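Acetylornithine aminotransferase (Aquifex aeolicus, PDB 2EH6) catalyses the pyridoxal-phosphate-dependent transfer of an amino group from N(2)-acetyl-L-ornithine to 2-oxoglutarate, a step of arginine biosynthesis, and works as a homodimer. Local coordinates at residues A[82-87]-A[232-237]; A[108-113]-A[206-211]; A[119-124]-A[167-172]; A[158-163]-A[192-197]. All coordinates share one frame; numbering follows the deposited sequence.

How the interactions relate
Interactions 1 to 3 reach the same seven-stranded mixed sheet of the class-III aminotransferase fold, the one containing strand 208-212; interaction 4 packs a turn and helix 192-205 beside it. Interaction 1 closes the longest loop of chain, and the other three are nested inside it. Interactions 1 and 2, with centres about 14 Å apart, reach the neighbouring parallel strands 236-239 and 208-212; just ahead of the first, Asp235 OD2 lies 2.7 Å from Leu209 N. Interaction 3 lies further across the sheet, on strand 119-123, its centre about 13 Å from that of interaction 2. Interactions 3 and 4 alternate along the chain and touch through Phe123 and Phe194. Together they tie helices and loops to the sheet whose strand 208-212 ends at the cofactor-binding Asp212.

Interaction 1. Residues A[82-87]-A[232-237]; sequences HFWTEG and LKPDVI
Phe83 comes first, its ring reaching the start of strand 236-239. CG stands anti to the backbone N (chi1 -161°), and CE1 comes 4.0 Å from Ile237 CD1 as the two side chains slide past each other in opposite directions. The same CE1 meets Pro234 CG at 4.1 Å. Trp84 follows and makes the polar link: its NE1 donates to Pro234 O at 2.8 Å, with the acceptor in the plane of the indole and the N-H...O angle at 150°. Lys233 crosses the indole at about a right angle. Its CB sits 3.4 Å from the centroid of the Trp84 six-membered ring, directly over the face, in a CH-pi contact, while CG and CD run on past CE3 and CZ3. On the opposite face lies CG2 of Thr85, the next residue, so the indole is sandwiched between aliphatic groups and its rotation is further fixed by the NE1 bond. Tyr227 OH holds the backbone N of Trp84 from outside. Leu253 of strand 250-255 touches both Phe83 and Ile237. The arrangement joins the connection between helix 70-81 and strand 87-92 to the entry of strand 236-239, within the large mixed sheet of a class-III, pyridoxal-phosphate-dependent aminotransferase.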
# COMPACT_ATOMS: atom_id res chain seq x y z
N HIS A 82 10.25 -1.90 -21.94
CA HIS A 82 9.58 -3.13 -22.36
C HIS A 82 8.13 -2.93 -22.75
O HIS A 82 7.48 -3.86 -23.24
CB HIS A 82 9.66 -4.19 -21.26
CG HIS A 82 10.99 -4.87 -21.16
ND1 HIS A 82 12.13 -4.22 -20.72
CD2 HIS A 82 11.36 -6.14 -21.41
CE1 HIS A 82 13.14 -5.07 -20.71
NE2 HIS A 82 12.70 -6.24 -21.13
N PHE A 83 7.60 -1.73 -22.52
CA PHE A 83 6.21 -1.44 -22.86
C PHE A 83 6.09 -1.31 -24.39
O PHE A 83 7.07 -0.99 -25.06
CB PHE A 83 5.76 -0.15 -22.16
CG PHE A 83 4.26 0.00 -22.06
CD1 PHE A 83 3.48 -1.00 -21.49
CD2 PHE A 83 3.64 1.16 -22.51
CE1 PHE A 83 2.10 -0.86 -21.37
CE2 PHE A 83 2.26 1.32 -22.39
CZ PHE A 83 1.48 0.31 -21.82
N TRP A 84 4.89 -1.54 -24.92
CA TRP A 84 4.69 -1.48 -26.37
C TRP A 84 4.83 -0.09 -26.98
O TRP A 84 5.05 0.04 -28.18
CB TRP A 84 3.33 -2.08 -26.75
CG TRP A 84 2.15 -1.31 -26.26
CD1 TRP A 84 1.59 -1.37 -25.01
CD2 TRP A 84 1.38 -0.35 -26.99
NE1 TRP A 84 0.53 -0.51 -24.93
CE2 TRP A 84 0.37 0.14 -26.13
CE3 TRP A 84 1.45 0.15 -28.30
CZ2 TRP A 84 -0.56 1.10 -26.53
CZ3 TRP A 84 0.52 1.12 -28.70
CH2 TRP A 84 -0.47 1.58 -27.81
N THR A 85 4.68 0.96 -26.18
CA THR A 85 4.80 2.32 -26.69
C THR A 85 5.39 3.23 -25.62
O THR A 85 5.77 2.76 -24.54
CB THR A 85 3.43 2.87 -27.15
OG1 THR A 85 3.63 4.13 -27.80
CG2 THR A 85 2.49 3.04 -25.96
N GLU A 86 5.48 4.52 -25.91
CA GLU A 86 6.02 5.47 -24.94
C GLU A 86 5.02 5.64 -23.80
O GLU A 86 3.82 5.73 -24.03
CB GLU A 86 6.27 6.83 -25.61
CG GLU A 86 7.17 6.78 -26.82
CD GLU A 86 8.47 6.05 -26.56
OE1 GLU A 86 9.07 6.26 -25.47
OE2 GLU A 86 8.90 5.27 -27.43
N GLY A 87 5.53 5.68 -22.58
CA GLY A 87 4.65 5.82 -21.44
C GLY A 87 5.32 6.37 -20.21
O GLY A 87 6.51 6.70 -20.22
N LEU A 232 -0.97 -7.30 -27.44
CA LEU A 232 -1.99 -6.34 -27.05
C LEU A 232 -1.36 -4.95 -26.90
O LEU A 232 -0.14 -4.82 -26.81
CB LEU A 232 -2.63 -6.76 -25.73
CG LEU A 232 -3.43 -8.06 -25.78
CD1 LEU A 232 -3.75 -8.53 -24.38
CD2 LEU A 232 -4.69 -7.84 -26.59
N LYS A 233 -2.21 -3.93 -26.88
CA LYS A 233 -1.73 -2.56 -26.74
C LYS A 233 -2.54 -1.83 -25.67
O LYS A 233 -3.30 -0.91 -25.96
CB LYS A 233 -1.85 -1.82 -28.08
CG LYS A 233 -1.01 -2.44 -29.19
CD LYS A 233 -1.25 -1.74 -30.52
CE LYS A 233 -0.34 -2.30 -31.60
NZ LYS A 233 -0.49 -3.78 -31.73
N PRO A 234 -2.36 -2.23 -24.41
CA PRO A 234 -3.07 -1.61 -23.29
C PRO A 234 -2.75 -0.14 -23.07
O PRO A 234 -1.63 0.32 -23.31
CB PRO A 234 -2.66 -2.48 -22.10
CG PRO A 234 -1.27 -2.92 -22.47
CD PRO A 234 -1.44 -3.28 -23.93
N ASP A 235 -3.74 0.61 -22.61
CA ASP A 235 -3.56 2.03 -22.34
C ASP A 235 -2.91 2.16 -20.96
O ASP A 235 -2.15 3.09 -20.70
CB ASP A 235 -4.91 2.73 -22.37
CG ASP A 235 -5.60 2.60 -23.73
OD1 ASP A 235 -5.12 3.24 -24.69
OD2 ASP A 235 -6.59 1.85 -23.84
N VAL A 236 -3.23 1.22 -20.07
CA VAL A 236 -2.67 1.22 -18.72
C VAL A 236 -2.52 -0.21 -18.20
O VAL A 236 -3.34 -1.08 -18.48
CB VAL A 236 -3.60 1.96 -17.72
CG1 VAL A 236 -2.90 2.08 -16.36
CG2 VAL A 236 -3.96 3.34 -18.24
N ILE A 237 -1.44 -0.46 -17.47
CA ILE A 237 -1.25 -1.78 -16.86
C ILE A 237 -0.87 -1.55 -15.40
O ILE A 237 -0.30 -0.51 -15.06
CB ILE A 237 -0.15 -2.62 -17.56
CG1 ILE A 237 1.21 -1.93 -17.44
CG2 ILE A 237 -0.53 -2.87 -19.02
CD1 ILE A 237 2.36 -2.80 -17.93

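Interaction 2. Residues A[108-113]-A[206-211]; sequences KYWRDK and DVLLII
Tyr109 and Trp110, near the C-terminal end of helix 95-112, pack on Leu208 at the start of strand 208-212, a helix-on-sheet contact in the alpha/beta sheet domain of a class-III, pyridoxal-phosphate-dependent aminotransferase. The two aromatic side chains leave the helix differently. Tyr109 has CG anti to the backbone N (chi1 173°), whereas Trp110 has CG beside the backbone N and anti to the carbonyl carbon (chi1 -68°). Their rings meet roughly edge to face, with Tyr109 CD2 above the centre of the indole and Trp110 CZ2 at the edge of the phenol ring. Leu208 reaches both. Its CD1 lies 3.7 Å from Tyr109 CD2, CD2 lies 3.9 Å from Tyr109 CE2, and CG is 4.1 Å from Trp110 CZ2; the leucine slides past the indole in the opposite direction. The indole N-H has its acceptor outside the two segments: Trp110 NE1 donates to Ala174 O of the adjacent strand 173-178, which fixes the rotation of the ring, and Lys117 makes a cation-pi contact with the same indole. Elsewhere on the helix, Lys108 NZ forms a salt bridge with Asp112 OD2, one turn on, and Arg111 NH1 pairs with Glu148 of the second subunit. At the far end of the indole stands Asp206, just past helix 192-205 and with positive phi. The ring and carboxylate planes are 72° apart, and Asp206 OD2 approaches Trp110 CH2 to 3.2 Å.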
# COMPACT_ATOMS: atom_id res chain seq x y z
N LYS A 108 -10.20 10.38 -14.69
CA LYS A 108 -9.76 11.75 -14.90
C LYS A 108 -9.40 12.00 -16.36
O LYS A 108 -9.61 13.10 -16.88
CB LYS A 108 -8.57 12.09 -14.00
CG LYS A 108 -8.17 13.55 -14.10
CD LYS A 108 -7.30 13.99 -12.95
CE LYS A 108 -6.98 15.46 -13.06
NZ LYS A 108 -6.27 15.77 -14.35
N TYR A 109 -8.87 10.97 -17.02
CA TYR A 109 -8.50 11.08 -18.42
C TYR A 109 -9.67 11.61 -19.26
O TYR A 109 -9.52 12.58 -20.00
CB TYR A 109 -8.08 9.71 -18.95
CG TYR A 109 -7.84 9.67 -20.45
CD1 TYR A 109 -6.77 10.36 -21.01
CD2 TYR A 109 -8.68 8.95 -21.29
CE1 TYR A 109 -6.54 10.32 -22.39
CE2 TYR A 109 -8.46 8.91 -22.67
CZ TYR A 109 -7.38 9.59 -23.21
OH TYR A 109 -7.16 9.55 -24.56
N TRP A 110 -10.82 10.95 -19.14
CA TRP A 110 -12.01 11.34 -19.89
C TRP A 110 -12.57 12.68 -19.44
O TRP A 110 -13.17 13.40 -20.24
CB TRP A 110 -13.08 10.24 -19.78
CG TRP A 110 -12.68 8.98 -20.49
CD1 TRP A 110 -12.50 7.75 -19.93
CD2 TRP A 110 -12.41 8.83 -21.89
NE1 TRP A 110 -12.13 6.84 -20.89
CE2 TRP A 110 -12.07 7.47 -22.10
CE3 TRP A 110 -12.43 9.70 -22.99
CZ2 TRP A 110 -11.74 6.97 -23.37
CZ3 TRP A 110 -12.10 9.20 -24.25
CH2 TRP A 110 -11.77 7.85 -24.43
N ARG A 111 -12.39 13.01 -18.17
CA ARG A 111 -12.86 14.29 -17.65
C ARG A 111 -12.04 15.42 -18.27
O ARG A 111 -12.58 16.47 -18.62
CB ARG A 111 -12.74 14.34 -16.12
CG ARG A 111 -13.82 13.57 -15.39
CD ARG A 111 -15.13 14.33 -15.36
NE ARG A 111 -15.12 15.44 -14.41
CZ ARG A 111 -15.28 15.30 -13.09
NH1 ARG A 111 -15.46 14.10 -12.56
NH2 ARG A 111 -15.25 16.37 -12.31
N ASP A 112 -10.74 15.20 -18.40
CA ASP A 112 -9.88 16.22 -19.01
C ASP A 112 -10.27 16.47 -20.47
O ASP A 112 -10.03 17.54 -21.04
CB ASP A 112 -8.43 15.74 -18.95
CG ASP A 112 -7.94 15.70 -17.51
OD1 ASP A 112 -8.37 16.56 -16.73
OD2 ASP A 112 -7.11 14.85 -17.19
N LYS A 113 -10.84 15.42 -21.09
CA LYS A 113 -11.20 15.51 -22.51
C LYS A 113 -12.62 16.03 -22.72
O LYS A 113 -13.13 16.11 -23.83
CB LYS A 113 -11.08 14.12 -23.11
CG LYS A 113 -9.62 13.67 -23.26
CD LYS A 113 -9.44 12.67 -24.40
CE LYS A 113 -7.97 12.37 -24.69
NZ LYS A 113 -7.24 13.63 -24.83
N ASP A 206 -13.92 3.33 -28.43
CA ASP A 206 -13.16 4.38 -27.75
C ASP A 206 -13.18 4.23 -26.22
O ASP A 206 -13.54 5.12 -25.46
CB ASP A 206 -13.70 5.76 -28.16
CG ASP A 206 -12.61 6.81 -27.99
OD1 ASP A 206 -11.49 6.56 -28.44
OD2 ASP A 206 -12.90 7.88 -27.43
N VAL A 207 -12.80 3.01 -25.79
CA VAL A 207 -12.73 2.71 -24.36
C VAL A 207 -11.32 2.26 -23.96
O VAL A 207 -10.66 1.51 -24.67
CB VAL A 207 -13.72 1.58 -24.07
CG1 VAL A 207 -13.50 1.05 -22.65
CG2 VAL A 207 -15.15 2.10 -24.20
N LEU A 208 -10.85 2.72 -22.80
CA LEU A 208 -9.52 2.38 -22.33
C LEU A 208 -9.39 0.92 -21.93
O LEU A 208 -10.29 0.35 -21.31
CB LEU A 208 -9.12 3.25 -21.14
CG LEU A 208 -8.99 4.76 -21.35
CD1 LEU A 208 -8.59 5.43 -20.04
CD2 LEU A 208 -7.96 5.05 -22.43
N LEU A 209 -8.26 0.31 -22.30
CA LEU A 209 -7.98 -1.07 -21.95
C LEU A 209 -6.98 -1.04 -20.80
O LEU A 209 -5.86 -0.54 -20.95
CB LEU A 209 -7.38 -1.82 -23.15
CG LEU A 209 -6.92 -3.26 -22.89
CD1 LEU A 209 -8.08 -4.09 -22.37
CD2 LEU A 209 -6.35 -3.86 -24.16
N ILE A 210 -7.40 -1.56 -19.65
CA ILE A 210 -6.56 -1.59 -18.46
C ILE A 210 -6.30 -3.04 -18.10
O ILE A 210 -7.22 -3.77 -17.75
CB ILE A 210 -7.26 -0.91 -17.28
CG1 ILE A 210 -7.66 0.51 -17.67
CG2 ILE A 210 -6.33 -0.90 -16.05
CD1 ILE A 210 -8.70 1.13 -16.75
N ILE A 211 -5.04 -3.45 -18.20
CA ILE A 211 -4.69 -4.83 -17.89
C ILE A 211 -3.99 -4.89 -16.54
O ILE A 211 -3.00 -4.19 -16.30
CB ILE A 211 -3.77 -5.44 -18.97
CG1 ILE A 211 -4.46 -5.34 -20.34
CG2 ILE A 211 -3.46 -6.89 -18.64
CD1 ILE A 211 -3.63 -5.88 -21.50

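Interaction 3. Residues A[119-124]-A[167-172]; sequences KFISFE and KLLDEE
Strand 119-123 meets the incoming 167-172 segment through one backbone bond, Lys119 N to Glu172 O at 3.0 Å, nearly straight at 169°. From the same residue the Lys119 side chain runs out, extended beyond CG, and crosses Asp170 at about a right angle, bringing NZ to 3.5 Å from Asp170 OD2 in a salt bridge. The other oxygen of this carboxylate is busy: Asp170 OD1 takes the backbone N of Glu172 at 2.6 Å with its anti lone pair, closing an Asx turn that would hold OD2 toward the lysine. Glu172 OE1 belongs to Trp118 NE1; OE2 is 4.6 Å from Lys119 NZ, not in contact, and its charge may add to the pull. An alanine in place of Lys119 would probably leave Asp170 OD2 without its salt-bridge mate, while the backbone bond could remain. Further along, Ile121 CD1, anti to CA (chi2 177°), rests 3.8 Å from both Leu168 CB and Leu169 CB. Phe120 packs on helix 95-112. The loop is the return leg of a beta-alpha-beta crossover from strand 154-157 through helix 162-166 to the parallel strand 173-178, with strand 119-123 between the two in the sheet.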
# COMPACT_ATOMS: atom_id res chain seq x y z
N LYS A 119 -17.73 4.67 -16.03
CA LYS A 119 -18.03 3.28 -15.71
C LYS A 119 -16.91 2.35 -16.16
O LYS A 119 -16.11 2.68 -17.03
CB LYS A 119 -19.33 2.83 -16.39
CG LYS A 119 -20.56 3.64 -16.00
CD LYS A 119 -21.81 3.07 -16.66
CE LYS A 119 -23.03 3.90 -16.33
NZ LYS A 119 -24.26 3.33 -16.95
N PHE A 120 -16.86 1.17 -15.55
CA PHE A 120 -15.85 0.19 -15.89
C PHE A 120 -16.48 -1.18 -16.00
O PHE A 120 -17.43 -1.50 -15.28
CB PHE A 120 -14.76 0.14 -14.81
CG PHE A 120 -13.93 1.38 -14.73
CD1 PHE A 120 -12.83 1.55 -15.55
CD2 PHE A 120 -14.27 2.39 -13.84
CE1 PHE A 120 -12.07 2.71 -15.49
CE2 PHE A 120 -13.52 3.56 -13.77
CZ PHE A 120 -12.41 3.72 -14.60
N ILE A 121 -15.95 -1.96 -16.92
CA ILE A 121 -16.41 -3.32 -17.11
C ILE A 121 -15.23 -4.20 -16.71
O ILE A 121 -14.14 -4.07 -17.27
CB ILE A 121 -16.75 -3.61 -18.58
CG1 ILE A 121 -17.96 -2.78 -19.01
CG2 ILE A 121 -17.01 -5.11 -18.77
CD1 ILE A 121 -18.33 -2.96 -20.48
N SER A 122 -15.44 -5.07 -15.73
CA SER A 122 -14.38 -5.99 -15.32
C SER A 122 -14.98 -7.38 -15.53
O SER A 122 -16.06 -7.50 -16.11
CB SER A 122 -13.98 -5.77 -13.86
OG SER A 122 -15.06 -5.96 -12.98
N PHE A 123 -14.31 -8.42 -15.05
CA PHE A 123 -14.81 -9.76 -15.27
C PHE A 123 -15.07 -10.61 -14.04
O PHE A 123 -14.49 -10.40 -12.97
CB PHE A 123 -13.85 -10.50 -16.20
CG PHE A 123 -13.79 -9.91 -17.58
CD1 PHE A 123 -14.70 -10.31 -18.56
CD2 PHE A 123 -12.86 -8.94 -17.90
CE1 PHE A 123 -14.68 -9.75 -19.83
CE2 PHE A 123 -12.83 -8.36 -19.17
CZ PHE A 123 -13.75 -8.77 -20.14
N GLU A 124 -15.97 -11.58 -14.20
CA GLU A 124 -16.31 -12.51 -13.13
C GLU A 124 -15.06 -13.32 -12.83
O GLU A 124 -14.27 -13.62 -13.72
CB GLU A 124 -17.44 -13.44 -13.58
CG GLU A 124 -18.83 -12.83 -13.42
CD GLU A 124 -19.93 -13.71 -14.00
OE1 GLU A 124 -19.78 -14.95 -13.99
OE2 GLU A 124 -20.95 -13.15 -14.46
N LYS A 167 -23.10 -6.30 -23.99
CA LYS A 167 -24.31 -6.07 -23.22
C LYS A 167 -24.11 -5.08 -22.07
O LYS A 167 -25.08 -4.57 -21.51
CB LYS A 167 -24.84 -7.38 -22.65
CG LYS A 167 -25.11 -8.45 -23.70
N LEU A 168 -22.85 -4.80 -21.74
CA LEU A 168 -22.55 -3.88 -20.64
C LEU A 168 -21.87 -2.60 -21.08
O LEU A 168 -21.77 -1.65 -20.30
CB LEU A 168 -21.67 -4.59 -19.60
CG LEU A 168 -22.23 -5.86 -18.93
CD1 LEU A 168 -21.13 -6.53 -18.12
CD2 LEU A 168 -23.40 -5.50 -18.03
N LEU A 169 -21.40 -2.56 -22.32
CA LEU A 169 -20.70 -1.38 -22.80
C LEU A 169 -21.62 -0.31 -23.39
O LEU A 169 -22.44 -0.59 -24.27
CB LEU A 169 -19.64 -1.79 -23.83
CG LEU A 169 -18.54 -0.77 -24.15
CD1 LEU A 169 -17.38 -1.49 -24.82
CD2 LEU A 169 -19.07 0.34 -25.05
N ASP A 170 -21.48 0.92 -22.89
CA ASP A 170 -22.27 2.05 -23.38
C ASP A 170 -21.32 3.22 -23.56
O ASP A 170 -20.11 3.07 -23.41
CB ASP A 170 -23.40 2.40 -22.40
CG ASP A 170 -22.91 2.66 -20.99
OD1 ASP A 170 -22.03 3.52 -20.81
OD2 ASP A 170 -23.41 1.99 -20.07
N GLU A 171 -21.87 4.40 -23.87
CA GLU A 171 -21.04 5.58 -24.11
C GLU A 171 -20.47 6.21 -22.82
O GLU A 171 -19.67 7.13 -22.84
CB GLU A 171 -21.85 6.61 -24.91
CG GLU A 171 -23.13 7.04 -24.20
CD GLU A 171 -24.14 5.92 -24.27
OE1 GLU A 171 -24.33 5.36 -25.34
OE2 GLU A 171 -24.76 5.63 -23.24
N GLU A 172 -20.93 5.69 -21.66
CA GLU A 172 -20.41 6.21 -20.39
C GLU A 172 -19.32 5.30 -19.81
O GLU A 172 -18.82 5.49 -18.70
CB GLU A 172 -21.57 6.33 -19.40
CG GLU A 172 -22.53 7.49 -19.73
CD GLU A 172 -23.60 7.58 -18.67
OE1 GLU A 172 -23.27 7.83 -17.52
OE2 GLU A 172 -24.78 7.45 -19.02

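Interaction 4. Residues A[158-163]-A[192-197]; sequences KLNDID and EDFLSK
Asn160 OD1 accepts a hydrogen bond from Ser191 N, just before helix 192-205, and also packs 3.4 Å from Phe194 CB. The amide's other end is held too, by Asn160 ND2 bonding to Glu189 O, so both ends fix the side chain where it crosses the ring at about a right angle, the amide and ring planes 84° apart. Phe194 reaches across with CG anti to the backbone N (chi1 180°). Its ring lies flat under the backbone of the 158-161 type II turn: Asn160 N stands 3.3 Å above the plane, over its centre, and Asn160 CA comes 3.4 Å from CD1. The positive phi of Asn160 belongs to this turn. Leu159 CD1 touches Phe194 CE2 at 4.1 Å; the Ile162 backbone, N and CA, lies at the ring edge, and Ile162 CD1 meets Phe194 CE1 at 3.7 Å. That same methyl goes on to Lys197 CB, 3.8 Å away, while the extended Lys197 chain brings NZ to Asp193 OD2, one turn earlier in the helix, in a salt bridge whose hydrogen bond is weak. An alanine at Phe194 would probably open a gap beneath the turn, leaving the Asn160 backbone and the Ile162 methyl without the ring they rest on. Asp161 starts the next helix as its N-cap. Around the contact, Leu159 and Phe194 both touch Ile178 of strand 173-178, so the turn ahead of helix 162-166 and the first turns of helix 192-205 are packed together against the end of that strand.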
# COMPACT_ATOMS: atom_id res chain seq x y z
N LYS A 158 -18.27 -11.76 -18.66
CA LYS A 158 -17.69 -13.10 -18.56
C LYS A 158 -16.48 -13.28 -19.48
O LYS A 158 -16.52 -12.91 -20.65
CB LYS A 158 -18.76 -14.15 -18.85
CG LYS A 158 -19.84 -14.19 -17.78
CD LYS A 158 -20.91 -15.22 -18.07
CE LYS A 158 -21.93 -15.24 -16.94
NZ LYS A 158 -23.05 -16.20 -17.20
N LEU A 159 -15.42 -13.84 -18.92
CA LEU A 159 -14.18 -14.07 -19.66
C LEU A 159 -14.45 -14.97 -20.86
O LEU A 159 -15.19 -15.95 -20.75
CB LEU A 159 -13.14 -14.71 -18.75
CG LEU A 159 -11.67 -14.59 -19.17
CD1 LEU A 159 -11.20 -13.15 -18.96
CD2 LEU A 159 -10.82 -15.54 -18.34
N ASN A 160 -13.85 -14.63 -21.99
CA ASN A 160 -14.01 -15.37 -23.24
C ASN A 160 -15.44 -15.36 -23.76
O ASN A 160 -15.83 -16.22 -24.55
CB ASN A 160 -13.53 -16.82 -23.06
CG ASN A 160 -12.07 -16.90 -22.70
OD1 ASN A 160 -11.25 -16.13 -23.21
ND2 ASN A 160 -11.73 -17.83 -21.82
N ASP A 161 -16.21 -14.38 -23.32
CA ASP A 161 -17.60 -14.20 -23.74
C ASP A 161 -17.70 -12.75 -24.18
O ASP A 161 -18.07 -11.88 -23.39
CB ASP A 161 -18.55 -14.47 -22.57
CG ASP A 161 -20.01 -14.40 -22.98
OD1 ASP A 161 -20.30 -13.84 -24.06
OD2 ASP A 161 -20.86 -14.88 -22.21
N ILE A 162 -17.35 -12.49 -25.43
CA ILE A 162 -17.35 -11.14 -25.96
C ILE A 162 -18.73 -10.48 -25.97
O ILE A 162 -18.84 -9.26 -25.87
CB ILE A 162 -16.76 -11.10 -27.39
CG1 ILE A 162 -16.20 -9.71 -27.69
CG2 ILE A 162 -17.81 -11.49 -28.41
CD1 ILE A 162 -15.06 -9.31 -26.78
N ASP A 163 -19.78 -11.29 -26.07
CA ASP A 163 -21.14 -10.75 -26.09
C ASP A 163 -21.51 -10.17 -24.73
O ASP A 163 -22.24 -9.18 -24.65
CB ASP A 163 -22.14 -11.83 -26.50
CG ASP A 163 -22.02 -12.21 -27.97
OD1 ASP A 163 -21.98 -11.29 -28.82
OD2 ASP A 163 -21.98 -13.42 -28.28
N GLU A 192 -6.91 -16.10 -27.07
CA GLU A 192 -6.29 -15.14 -27.97
C GLU A 192 -7.39 -14.47 -28.78
O GLU A 192 -7.35 -13.27 -29.03
CB GLU A 192 -5.30 -15.84 -28.90
CG GLU A 192 -4.54 -14.88 -29.80
CD GLU A 192 -3.47 -15.58 -30.62
OE1 GLU A 192 -3.81 -16.49 -31.40
OE2 GLU A 192 -2.28 -15.21 -30.48
N ASP A 193 -8.38 -15.26 -29.19
CA ASP A 193 -9.49 -14.74 -29.96
C ASP A 193 -10.23 -13.68 -29.16
O ASP A 193 -10.49 -12.58 -29.65
CB ASP A 193 -10.46 -15.86 -30.33
CG ASP A 193 -11.66 -15.37 -31.12
OD1 ASP A 193 -11.45 -14.72 -32.17
OD2 ASP A 193 -12.81 -15.62 -30.69
N PHE A 194 -10.55 -14.01 -27.91
CA PHE A 194 -11.25 -13.09 -27.02
C PHE A 194 -10.48 -11.79 -26.82
O PHE A 194 -11.04 -10.70 -26.94
CB PHE A 194 -11.51 -13.75 -25.66
CG PHE A 194 -12.23 -12.86 -24.69
CD1 PHE A 194 -13.55 -12.47 -24.93
CD2 PHE A 194 -11.59 -12.40 -23.54
CE1 PHE A 194 -14.22 -11.64 -24.03
CE2 PHE A 194 -12.25 -11.57 -22.64
CZ PHE A 194 -13.57 -11.19 -22.88
N LEU A 195 -9.19 -11.90 -26.50
CA LEU A 195 -8.37 -10.72 -26.27
C LEU A 195 -8.27 -9.86 -27.53
O LEU A 195 -8.19 -8.63 -27.45
CB LEU A 195 -6.97 -11.12 -25.80
CG LEU A 195 -6.91 -11.80 -24.43
CD1 LEU A 195 -5.48 -12.17 -24.10
CD2 LEU A 195 -7.49 -10.88 -23.36
N SER A 196 -8.26 -10.51 -28.69
CA SER A 196 -8.19 -9.82 -29.96
C SER A 196 -9.44 -8.95 -30.13
O SER A 196 -9.34 -7.75 -30.40
CB SER A 196 -8.11 -10.82 -31.11
OG SER A 196 -8.26 -10.17 -32.36
N LYS A 197 -10.60 -9.56 -29.96
CA LYS A 197 -11.86 -8.85 -30.09
C LYS A 197 -11.99 -7.76 -29.04
O LYS A 197 -12.50 -6.68 -29.33
CB LYS A 197 -13.03 -9.83 -29.97
CG LYS A 197 -13.12 -10.84 -31.10
CD LYS A 197 -14.28 -11.80 -30.87
CE LYS A 197 -14.37 -12.85 -31.97
NZ LYS A 197 -15.45 -13.83 -31.69